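Local structure of encapsidation protein (Bacillus phage phi29, 5HD9) at residues Lys8-Asp13 against Arg147-Cys152; Arg51-Leu56 against Pro94-Gln99; Pro107-Ile112 against Thr140-Arg145. The protein serves as the ATPase of the viral DNA packaging motor, probably coupling ATP hydrolysis in its N-terminal ASCE domain to movement of the genome into the capsid. One frame throughout, in Å; residues are numbered along the deposited sequence.

Three contacts of one P-loop domain illustrate how a single sheet organises distant parts of a chain. Interaction 1 opens first, at the N-terminal helix 7-11, and closes last, when strand 149-153 comes back to it, so its loop encloses the other two. Within that span interactions 2 and 3 follow one another without crossing. Interaction 2 joins the segments that leave strands 45-50 and 87-94; interaction 3 seats the end of helix 130-141 on strand 109-115. Strands 109-115 and 149-153 are neighbours in the sheet, so interactions 1 and 3 meet directly, whereas interactions 2 and 3 touch where Trp98 packs on Thr140. Interactions 1 and 2 lie about 23 Å apart, centre to centre.

Interaction 1: residues Lys8-Asp13 against Arg147-Cys152; sequences KMLSYD and RVRCIC
Strand 149-153 is an interior parallel strand in the sheet of this ASCE-type P-loop domain, and helix 7-11 packs against it through Met9 and Leu10. Leu10 CD2 presses on the aliphatic part of the arginine, 3.4 Å from Arg149 CD, with the two side chains crossing at about a right angle. The same methyl reaches the next residue of the strand that points toward the helix, Leu10 CD2 lying 4.1 Å from Ile151 CD1. Met9, present as selenomethionine, adds its terminal methyl: Met9 CE approaches Ile151 CG2 to 4.1 Å, and bends at chi2 and chi3 bring the end of the chain nearer the strand.

The charged part lies beyond the end of the helix. Asp13 OD1 forms a long salt bridge to Arg149 NH1 at 3.7 Å, the carboxylate and guanidinium planes tilted 28° apart. One water lies in plane at the guanidinium edge, accepting from Arg149 NH2 at 2.7 Å and donating weakly to Asp13 OD1. Another accepts from Arg147 N at 2.8 Å and bridges to the same carboxylate oxygen. Arg149 reaches this position with CG in the crowded place between backbone N and carbonyl carbon (chi1 73°), followed by a bend at chi3.

Farther out, helix 26-42, whose start belongs to the probable Walker A motif, touches both partners. Its Tyr34 touches Leu10 and Arg149, while its Met31 touches Met9 and Ile151. The strand is held by backbone hydrogen bonds to the neighbouring chain on either side, among them Cys150 with Ile15 and Asn17, and Arg149 with Ser110 and Ile112. Asp13, the first residue to leave the helical conformation, takes a positive phi, and Asp13 N donates to Leu10 O at 3.0 Å.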
loop_
_atom_site.group_PDB
_atom_site.type_symbol
_atom_site.label_atom_id
_atom_site.label_comp_id
_atom_site.label_asym_id
_atom_site.label_seq_id
_atom_site.Cartn_x
_atom_site.Cartn_y
_atom_site.Cartn_z
ATOM N N LYS A 8 -0.887 -15.586 -0.546
ATOM C CA LYS A 8 -0.162 -16.019 -1.736
ATOM C C LYS A 8 0.621 -14.865 -2.347
ATOM O O LYS A 8 1.780 -15.031 -2.723
ATOM C CB LYS A 8 -1.105 -16.618 -2.780
ATOM C CG LYS A 8 -0.360 -17.182 -3.985
ATOM C CD LYS A 8 -1.135 -18.289 -4.681
ATOM C CE LYS A 8 -0.633 -18.512 -6.105
ATOM N NZ LYS A 8 -1.577 -19.340 -6.912
HETATM N N MSE A 9 -0.013 -13.699 -2.439
HETATM C CA MSE A 9 0.647 -12.503 -2.957
HETATM C C MSE A 9 1.902 -12.182 -2.151
HETATM O O MSE A 9 2.965 -11.927 -2.716
HETATM C CB MSE A 9 -0.314 -11.307 -2.935
HETATM C CG MSE A 9 0.271 -10.013 -3.498
HETATM SE SE MSE A 9 1.123 -8.884 -2.142
HETATM C CE MSE A 9 -0.464 -8.382 -1.119
ATOM N N LEU A 10 1.772 -12.209 -0.828
ATOM C CA LEU A 10 2.881 -11.884 0.067
ATOM C C LEU A 10 4.001 -12.916 -0.001
ATOM O O LEU A 10 5.172 -12.581 0.186
ATOM C CB LEU A 10 2.378 -11.766 1.507
ATOM C CG LEU A 10 1.492 -10.556 1.807
ATOM C CD1 LEU A 10 0.719 -10.771 3.100
ATOM C CD2 LEU A 10 2.326 -9.289 1.888
ATOM N N SER A 11 3.640 -14.169 -0.268
ATOM C CA SER A 11 4.613 -15.257 -0.298
ATOM C C SER A 11 5.641 -15.078 -1.415
ATOM O O SER A 11 6.747 -15.608 -1.333
ATOM C CB SER A 11 3.902 -16.605 -0.456
ATOM O OG SER A 11 3.334 -16.739 -1.746
ATOM N N TYR A 12 5.277 -14.335 -2.458
ATOM C CA TYR A 12 6.202 -14.059 -3.554
ATOM C C TYR A 12 7.388 -13.231 -3.073
ATOM O O TYR A 12 8.462 -13.262 -3.675
ATOM C CB TYR A 12 5.495 -13.331 -4.695
ATOM C CG TYR A 12 4.711 -14.239 -5.614
ATOM C CD1 TYR A 12 5.324 -14.849 -6.699
ATOM C CD2 TYR A 12 3.362 -14.487 -5.397
ATOM C CE1 TYR A 12 4.619 -15.677 -7.542
ATOM C CE2 TYR A 12 2.647 -15.315 -6.237
ATOM C CZ TYR A 12 3.280 -15.908 -7.308
ATOM O OH TYR A 12 2.575 -16.739 -8.148
ATOM N N ASP A 13 7.183 -12.481 -1.995
ATOM C CA ASP A 13 8.267 -11.750 -1.352
ATOM C C ASP A 13 8.895 -10.712 -2.290
ATOM O O ASP A 13 10.103 -10.482 -2.249
ATOM C CB ASP A 13 9.331 -12.740 -0.861
ATOM C CG ASP A 13 9.932 -12.343 0.472
ATOM O OD1 ASP A 13 9.983 -11.132 0.771
ATOM O OD2 ASP A 13 10.353 -13.251 1.222
ATOM N N ARG A 147 12.580 -8.736 3.338
ATOM C CA ARG A 147 11.307 -8.668 4.050
ATOM C C ARG A 147 10.760 -7.247 4.135
ATOM O O ARG A 147 10.255 -6.826 5.176
ATOM C CB ARG A 147 11.462 -9.257 5.454
ATOM C CG ARG A 147 11.800 -10.738 5.447
ATOM C CD ARG A 147 12.205 -11.229 6.824
ATOM N NE ARG A 147 12.572 -12.642 6.809
ATOM C CZ ARG A 147 13.068 -13.299 7.853
ATOM N NH1 ARG A 147 13.261 -12.673 9.005
ATOM N NH2 ARG A 147 13.372 -14.584 7.744
ATOM N N VAL A 148 10.883 -6.512 3.035
ATOM C CA VAL A 148 10.193 -5.241 2.883
ATOM C C VAL A 148 9.358 -5.328 1.618
ATOM O O VAL A 148 9.687 -6.083 0.706
ATOM C CB VAL A 148 11.161 -4.038 2.802
ATOM C CG1 VAL A 148 12.018 -3.962 4.054
ATOM C CG2 VAL A 148 12.034 -4.123 1.557
ATOM N N ARG A 149 8.273 -4.571 1.558
ATOM C CA ARG A 149 7.446 -4.584 0.366
ATOM C C ARG A 149 6.568 -3.352 0.263
ATOM O O ARG A 149 6.056 -2.841 1.262
ATOM C CB ARG A 149 6.579 -5.842 0.332
ATOM C CG ARG A 149 5.425 -5.835 1.314
ATOM C CD ARG A 149 5.083 -7.245 1.761
ATOM N NE ARG A 149 5.986 -7.699 2.821
ATOM C CZ ARG A 149 6.740 -8.798 2.780
ATOM N NH1 ARG A 149 6.728 -9.615 1.726
ATOM N NH2 ARG A 149 7.514 -9.085 3.816
ATOM N N CYS A 150 6.430 -2.876 -0.967
ATOM C CA CYS A 150 5.481 -1.835 -1.300
ATOM C C CYS A 150 4.330 -2.507 -2.026
ATOM O O CYS A 150 4.550 -3.275 -2.966
ATOM C CB CYS A 150 6.127 -0.753 -2.164
ATOM S SG CYS A 150 5.003 0.580 -2.632
ATOM N N ILE A 151 3.111 -2.241 -1.570
ATOM C CA ILE A 151 1.922 -2.839 -2.163
ATOM C C ILE A 151 0.986 -1.739 -2.646
ATOM O O ILE A 151 0.474 -0.949 -1.854
ATOM C CB ILE A 151 1.199 -3.761 -1.164
ATOM C CG1 ILE A 151 2.146 -4.869 -0.691
ATOM C CG2 ILE A 151 -0.029 -4.387 -1.809
ATOM C CD1 ILE A 151 1.862 -5.369 0.691
ATOM N N CYS A 152 0.783 -1.694 -3.959
ATOM C CA CYS A 152 -0.068 -0.689 -4.580
ATOM C C CYS A 152 -1.413 -1.304 -4.947
ATOM O O CYS A 152 -1.462 -2.365 -5.565
ATOM C CB CYS A 152 0.615 -0.103 -5.816
ATOM S SG CYS A 152 2.261 0.573 -5.471
HETATM O O HOH W 1 12.844 -10.718 1.392
HETATM O O HOH W 2 8.689 -11.541 3.786
#

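Interaction 2: residues Arg51-Leu56 against Pro94-Gln99; sequences RYKPEL and PLSVWQ
Arg51 O is the best-held polar atom between these segments, gripped by one hydrogen bond: Ser96 N donates to it at 3.0 Å, with an N-H...O angle of 140° and the donor nearly along the C=O axis. Both segments leave the ends of adjacent parallel strands of the P-loop ATPase sheet, 45-50 and 87-94, and each passes into a short 3-10 turn. Leu95 N also comes close to Arg51 O, but its angle is poor; the backbone of Leu95 is hydrogen-bonded to that of Arg50. The link to Ser96 therefore joins the two chains just beyond their strand pairing.

Pro94 forms the apolar middle of the contact. Leu56 crosses it at about a right angle, with Leu56 CD1 3.7 Å from Pro94 N and close to the ring carbons as well. On Lys53 the aliphatic chain does the work: Lys53 CG lies 3.9 Å from Pro94 CG, and farther along the chain Lys53 CE meets Val97 CG1 at 3.8 Å. Tyr52 adds an oblique touch, its CD1 3.9 Å from Ser96 CB.

Within its own segment, Arg51 CG covers one face of the Tyr52 ring, 3.5 Å above the plane and over its centre. Tyr52 OH bonds to Asn125 O. The Arg51 guanidinium is likewise committed beyond these turns, with NH2 bonded to Phe117 O and in a salt bridge to Glu130.

Glu55 closes its turn onto the backbone behind it: Tyr52 N donates to Glu55 OE2 at 3.0 Å, from above the carboxylate plane, while Glu55 OE1 pairs with Arg50. A water hydrogen-bonds to Ser96 OG and weakly accepts from Lys53 N.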
loop_
_atom_site.group_PDB
_atom_site.type_symbol
_atom_site.label_atom_id
_atom_site.label_comp_id
_atom_site.label_asym_id
_atom_site.label_seq_id
_atom_site.Cartn_x
_atom_site.Cartn_y
_atom_site.Cartn_z
ATOM N N ARG A 51 -1.902 9.651 -3.297
ATOM C CA ARG A 51 -1.253 10.568 -4.229
ATOM C C ARG A 51 -1.367 12.019 -3.779
ATOM O O ARG A 51 -0.365 12.736 -3.708
ATOM C CB ARG A 51 -1.848 10.412 -5.627
ATOM C CG ARG A 51 -1.292 11.390 -6.646
ATOM C CD ARG A 51 -1.716 11.021 -8.056
ATOM N NE ARG A 51 -1.067 9.788 -8.493
ATOM C CZ ARG A 51 -1.619 8.577 -8.458
ATOM N NH1 ARG A 51 -2.861 8.400 -8.023
ATOM N NH2 ARG A 51 -0.918 7.530 -8.870
ATOM N N TYR A 52 -2.590 12.443 -3.473
ATOM C CA TYR A 52 -2.859 13.837 -3.137
ATOM C C TYR A 52 -3.449 13.989 -1.736
ATOM O O TYR A 52 -4.063 13.068 -1.199
ATOM C CB TYR A 52 -3.800 14.452 -4.174
ATOM C CG TYR A 52 -3.203 14.533 -5.562
ATOM C CD1 TYR A 52 -2.005 15.199 -5.784
ATOM C CD2 TYR A 52 -3.845 13.962 -6.652
ATOM C CE1 TYR A 52 -1.455 15.281 -7.049
ATOM C CE2 TYR A 52 -3.303 14.038 -7.921
ATOM C CZ TYR A 52 -2.108 14.699 -8.114
ATOM O OH TYR A 52 -1.563 14.778 -9.376
ATOM N N LYS A 53 -3.259 15.172 -1.162
ATOM C CA LYS A 53 -3.701 15.474 0.199
ATOM C C LYS A 53 -5.193 15.241 0.474
ATOM O O LYS A 53 -5.543 14.726 1.536
ATOM C CB LYS A 53 -3.356 16.927 0.536
ATOM C CG LYS A 53 -1.867 17.186 0.638
ATOM C CD LYS A 53 -1.581 18.603 1.095
ATOM C CE LYS A 53 -0.306 18.664 1.916
ATOM N NZ LYS A 53 0.060 20.055 2.315
ATOM N N PRO A 54 -6.083 15.639 -0.454
ATOM C CA PRO A 54 -7.506 15.437 -0.155
ATOM C C PRO A 54 -7.893 13.975 0.037
ATOM O O PRO A 54 -8.901 13.687 0.684
ATOM C CB PRO A 54 -8.206 16.024 -1.388
ATOM C CG PRO A 54 -7.171 15.995 -2.454
ATOM C CD PRO A 54 -5.905 16.321 -1.745
ATOM N N GLU A 55 -7.096 13.067 -0.512
ATOM C CA GLU A 55 -7.357 11.641 -0.374
ATOM C C GLU A 55 -7.117 11.180 1.063
ATOM O O GLU A 55 -7.505 10.073 1.443
ATOM C CB GLU A 55 -6.483 10.849 -1.346
ATOM C CG GLU A 55 -6.631 11.300 -2.790
ATOM C CD GLU A 55 -5.915 10.391 -3.764
ATOM O OE1 GLU A 55 -6.323 9.218 -3.897
ATOM O OE2 GLU A 55 -4.944 10.852 -4.399
ATOM N N LEU A 56 -6.481 12.042 1.854
ATOM C CA LEU A 56 -6.215 11.771 3.263
ATOM C C LEU A 56 -7.021 12.701 4.172
ATOM O O LEU A 56 -6.717 12.839 5.356
ATOM C CB LEU A 56 -4.719 11.919 3.555
ATOM C CG LEU A 56 -3.823 10.834 2.951
ATOM C CD1 LEU A 56 -2.373 11.284 2.934
ATOM C CD2 LEU A 56 -3.972 9.535 3.721
ATOM N N PRO A 94 1.065 12.039 1.785
ATOM C CA PRO A 94 0.664 12.383 0.422
ATOM C C PRO A 94 1.892 12.398 -0.474
ATOM O O PRO A 94 2.828 13.144 -0.188
ATOM C CB PRO A 94 0.053 13.786 0.563
ATOM C CG PRO A 94 0.100 14.123 2.048
ATOM C CD PRO A 94 1.144 13.238 2.637
ATOM N N LEU A 95 1.903 11.583 -1.524
ATOM C CA LEU A 95 3.077 11.472 -2.383
ATOM C C LEU A 95 3.442 12.824 -2.996
ATOM O O LEU A 95 4.604 13.081 -3.304
ATOM C CB LEU A 95 2.834 10.435 -3.484
ATOM C CG LEU A 95 4.041 10.009 -4.328
ATOM C CD1 LEU A 95 5.192 9.509 -3.466
ATOM C CD2 LEU A 95 3.620 8.933 -5.314
ATOM N N SER A 96 2.446 13.692 -3.148
ATOM C CA SER A 96 2.657 15.017 -3.724
ATOM C C SER A 96 3.619 15.882 -2.902
ATOM O O SER A 96 4.272 16.770 -3.448
ATOM C CB SER A 96 1.318 15.745 -3.873
ATOM O OG SER A 96 0.674 15.900 -2.618
ATOM N N VAL A 97 3.697 15.627 -1.596
ATOM C CA VAL A 97 4.551 16.422 -0.708
ATOM C C VAL A 97 5.597 15.573 0.011
ATOM O O VAL A 97 6.005 15.896 1.128
ATOM C CB VAL A 97 3.715 17.174 0.353
ATOM C CG1 VAL A 97 2.778 18.173 -0.319
ATOM C CG2 VAL A 97 2.954 16.182 1.246
ATOM N N TRP A 98 6.032 14.494 -0.632
ATOM C CA TRP A 98 7.010 13.592 -0.026
ATOM C C TRP A 98 8.326 14.303 0.289
ATOM O O TRP A 98 8.973 13.996 1.290
ATOM C CB TRP A 98 7.276 12.388 -0.939
ATOM C CG TRP A 98 8.527 11.638 -0.571
ATOM C CD1 TRP A 98 9.602 11.390 -1.376
ATOM C CD2 TRP A 98 8.838 11.061 0.703
ATOM N NE1 TRP A 98 10.559 10.687 -0.683
ATOM C CE2 TRP A 98 10.115 10.475 0.597
ATOM C CE3 TRP A 98 8.161 10.983 1.923
ATOM C CZ2 TRP A 98 10.726 9.817 1.662
ATOM C CZ3 TRP A 98 8.768 10.328 2.979
ATOM C CH2 TRP A 98 10.037 9.754 2.842
ATOM N N GLN A 99 8.713 15.257 -0.552
ATOM C CA GLN A 99 9.970 15.978 -0.356
ATOM C C GLN A 99 10.013 16.648 1.017
ATOM O O GLN A 99 11.059 16.678 1.667
ATOM C CB GLN A 99 10.184 17.019 -1.465
ATOM C CG GLN A 99 9.343 18.294 -1.355
ATOM C CD GLN A 99 7.856 18.043 -1.524
ATOM O OE1 GLN A 99 7.444 17.125 -2.236
ATOM N NE2 GLN A 99 7.039 18.864 -0.868
HETATM O O HOH W 3 -1.920 17.601 -2.976
#

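Interaction 3: residues Pro107-Ile112 against Thr140-Arg145; sequences PNVSTI and TVFRNR
Apolar side chains do most of the joining where the last turn of helix 130-141 meets the start of strand 109-115, two successive elements of a beta-alpha-beta crossover that returns to the sheet in strand 149-153. Val109 and Ile112 both point toward the helix end, although three residues apart in a strand. This is possible because the backbone at Ser110 is not extended (psi -13°), which leaves Ser110 and Thr111 facing the other way. Val141 CG2 touches both, 4.0 Å from Val109 CG1 and 3.8 Å from Ile112 CD1.

Aromatic contacts come from Phe142, the first residue beyond the helix. With CG anti to its carbonyl carbon (chi1 -70°), the end of its ring comes nearer the strand. The far end of the ring is met obliquely by isoleucine, Ile112 CD1 approaching Phe142 CZ to 3.4 Å. Val109 CG1 touches the same ring at CE1, the two side chains crossing at about a right angle. The ring also lies along main chain: Val109 O sits at its edge, near its plane, 3.5 Å from Phe142 CD1. Val148, just before strand 149-153, packs on the ring as well.

Polar groups are connected by water. One molecule accepts from Val109 N at 2.8 Å and donates to Val141 O at 2.7 Å. A second donates to Val109 O at 2.7 Å and also to Val141 O, while accepting from Arg143 N.

Val141 O, at a helix C-terminus whose dipole would be expected to strengthen it as an acceptor, thus receives two water protons. The chemistry implies a division of labour, in which a buried apolar interface supplies the packing and solvent satisfies the backbone where strand and helix end do not pair directly.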
loop_
_atom_site.group_PDB
_atom_site.type_symbol
_atom_site.label_atom_id
_atom_site.label_comp_id
_atom_site.label_asym_id
_atom_site.label_seq_id
_atom_site.Cartn_x
_atom_site.Cartn_y
_atom_site.Cartn_z
ATOM N N PRO A 107 12.190 4.983 11.472
ATOM C CA PRO A 107 13.167 4.029 12.017
ATOM C C PRO A 107 13.088 2.595 11.487
ATOM O O PRO A 107 14.142 2.004 11.264
ATOM C CB PRO A 107 12.857 4.043 13.521
ATOM C CG PRO A 107 12.186 5.349 13.760
ATOM C CD PRO A 107 11.366 5.577 12.540
ATOM N N ASN A 108 11.892 2.041 11.305
ATOM C CA ASN A 108 11.770 0.610 11.026
ATOM C C ASN A 108 10.583 0.257 10.133
ATOM O O ASN A 108 9.791 -0.625 10.459
ATOM C CB ASN A 108 11.669 -0.156 12.349
ATOM C CG ASN A 108 11.861 -1.654 12.181
ATOM O OD1 ASN A 108 12.595 -2.105 11.303
ATOM N ND2 ASN A 108 11.196 -2.432 13.027
ATOM N N VAL A 109 10.470 0.943 9.002
ATOM C CA VAL A 109 9.392 0.680 8.054
ATOM C C VAL A 109 9.715 -0.560 7.226
ATOM O O VAL A 109 10.828 -0.704 6.726
ATOM C CB VAL A 109 9.161 1.888 7.116
ATOM C CG1 VAL A 109 8.100 1.569 6.066
ATOM C CG2 VAL A 109 8.761 3.116 7.924
ATOM N N SER A 110 8.741 -1.459 7.088
ATOM C CA SER A 110 8.918 -2.648 6.255
ATOM C C SER A 110 7.776 -2.832 5.255
ATOM O O SER A 110 7.885 -3.635 4.333
ATOM C CB SER A 110 9.044 -3.899 7.129
ATOM O OG SER A 110 7.779 -4.323 7.605
ATOM N N THR A 111 6.684 -2.094 5.434
ATOM C CA THR A 111 5.566 -2.160 4.498
ATOM C C THR A 111 5.087 -0.771 4.097
ATOM O O THR A 111 4.900 0.105 4.946
ATOM C CB THR A 111 4.376 -2.950 5.085
ATOM O OG1 THR A 111 4.791 -4.287 5.398
ATOM C CG2 THR A 111 3.230 -3.018 4.084
ATOM N N ILE A 112 4.901 -0.586 2.792
ATOM C CA ILE A 112 4.270 0.609 2.245
ATOM C C ILE A 112 3.011 0.201 1.491
ATOM O O ILE A 112 3.059 -0.679 0.631
ATOM C CB ILE A 112 5.203 1.379 1.282
ATOM C CG1 ILE A 112 6.475 1.823 2.006
ATOM C CG2 ILE A 112 4.476 2.590 0.685
ATOM C CD1 ILE A 112 7.597 2.254 1.070
ATOM N N THR A 140 14.342 5.544 0.747
ATOM C CA THR A 140 14.548 6.327 1.959
ATOM C C THR A 140 14.204 5.517 3.211
ATOM O O THR A 140 14.949 5.542 4.191
ATOM C CB THR A 140 13.708 7.628 1.943
ATOM O OG1 THR A 140 14.147 8.473 0.874
ATOM C CG2 THR A 140 13.849 8.389 3.259
ATOM N N VAL A 141 13.084 4.797 3.180
ATOM C CA VAL A 141 12.575 4.143 4.385
ATOM C C VAL A 141 12.912 2.652 4.472
ATOM O O VAL A 141 12.910 2.086 5.567
ATOM C CB VAL A 141 11.038 4.316 4.510
ATOM C CG1 VAL A 141 10.677 5.793 4.521
ATOM C CG2 VAL A 141 10.296 3.582 3.393
ATOM N N PHE A 142 13.203 2.017 3.338
ATOM C CA PHE A 142 13.629 0.615 3.341
ATOM C C PHE A 142 15.145 0.509 3.428
ATOM O O PHE A 142 15.871 0.970 2.546
ATOM C CB PHE A 142 13.133 -0.126 2.093
ATOM C CG PHE A 142 11.643 -0.359 2.063
ATOM C CD1 PHE A 142 10.879 -0.274 3.219
ATOM C CD2 PHE A 142 11.008 -0.672 0.874
ATOM C CE1 PHE A 142 9.516 -0.493 3.185
ATOM C CE2 PHE A 142 9.644 -0.892 0.836
ATOM C CZ PHE A 142 8.897 -0.803 1.992
ATOM N N ARG A 143 15.612 -0.114 4.504
ATOM C CA ARG A 143 17.037 -0.263 4.764
ATOM C C ARG A 143 17.686 -1.233 3.781
ATOM O O ARG A 143 18.816 -1.019 3.335
ATOM C CB ARG A 143 17.257 -0.745 6.196
ATOM C CG ARG A 143 18.694 -0.676 6.656
ATOM C CD ARG A 143 18.857 0.330 7.779
ATOM N NE ARG A 143 20.155 0.197 8.431
ATOM C CZ ARG A 143 20.411 0.574 9.679
ATOM N NH1 ARG A 143 19.456 1.108 10.432
ATOM N NH2 ARG A 143 21.626 0.408 10.176
ATOM N N ASN A 144 16.974 -2.309 3.459
ATOM C CA ASN A 144 17.429 -3.252 2.445
ATOM C C ASN A 144 16.255 -4.028 1.847
ATOM O O ASN A 144 15.098 -3.734 2.136
ATOM C CB ASN A 144 18.472 -4.208 3.032
ATOM C CG ASN A 144 17.987 -4.915 4.280
ATOM O OD1 ASN A 144 16.828 -5.319 4.375
ATOM N ND2 ASN A 144 18.879 -5.065 5.251
ATOM N N ARG A 145 16.566 -5.014 1.012
ATOM C CA ARG A 145 15.557 -5.738 0.245
ATOM C C ARG A 145 14.893 -6.865 1.036
ATOM O O ARG A 145 13.895 -7.427 0.597
ATOM C CB ARG A 145 16.190 -6.315 -1.026
ATOM C CG ARG A 145 16.835 -5.275 -1.932
ATOM C CD ARG A 145 17.681 -5.930 -3.022
ATOM N NE ARG A 145 17.053 -7.132 -3.573
ATOM C CZ ARG A 145 16.212 -7.150 -4.604
ATOM N NH1 ARG A 145 15.871 -6.027 -5.226
ATOM N NH2 ARG A 145 15.705 -8.305 -5.017
HETATM O O HOH W 4 12.641 2.521 8.188
HETATM O O HOH W 5 13.485 -0.676 6.914
#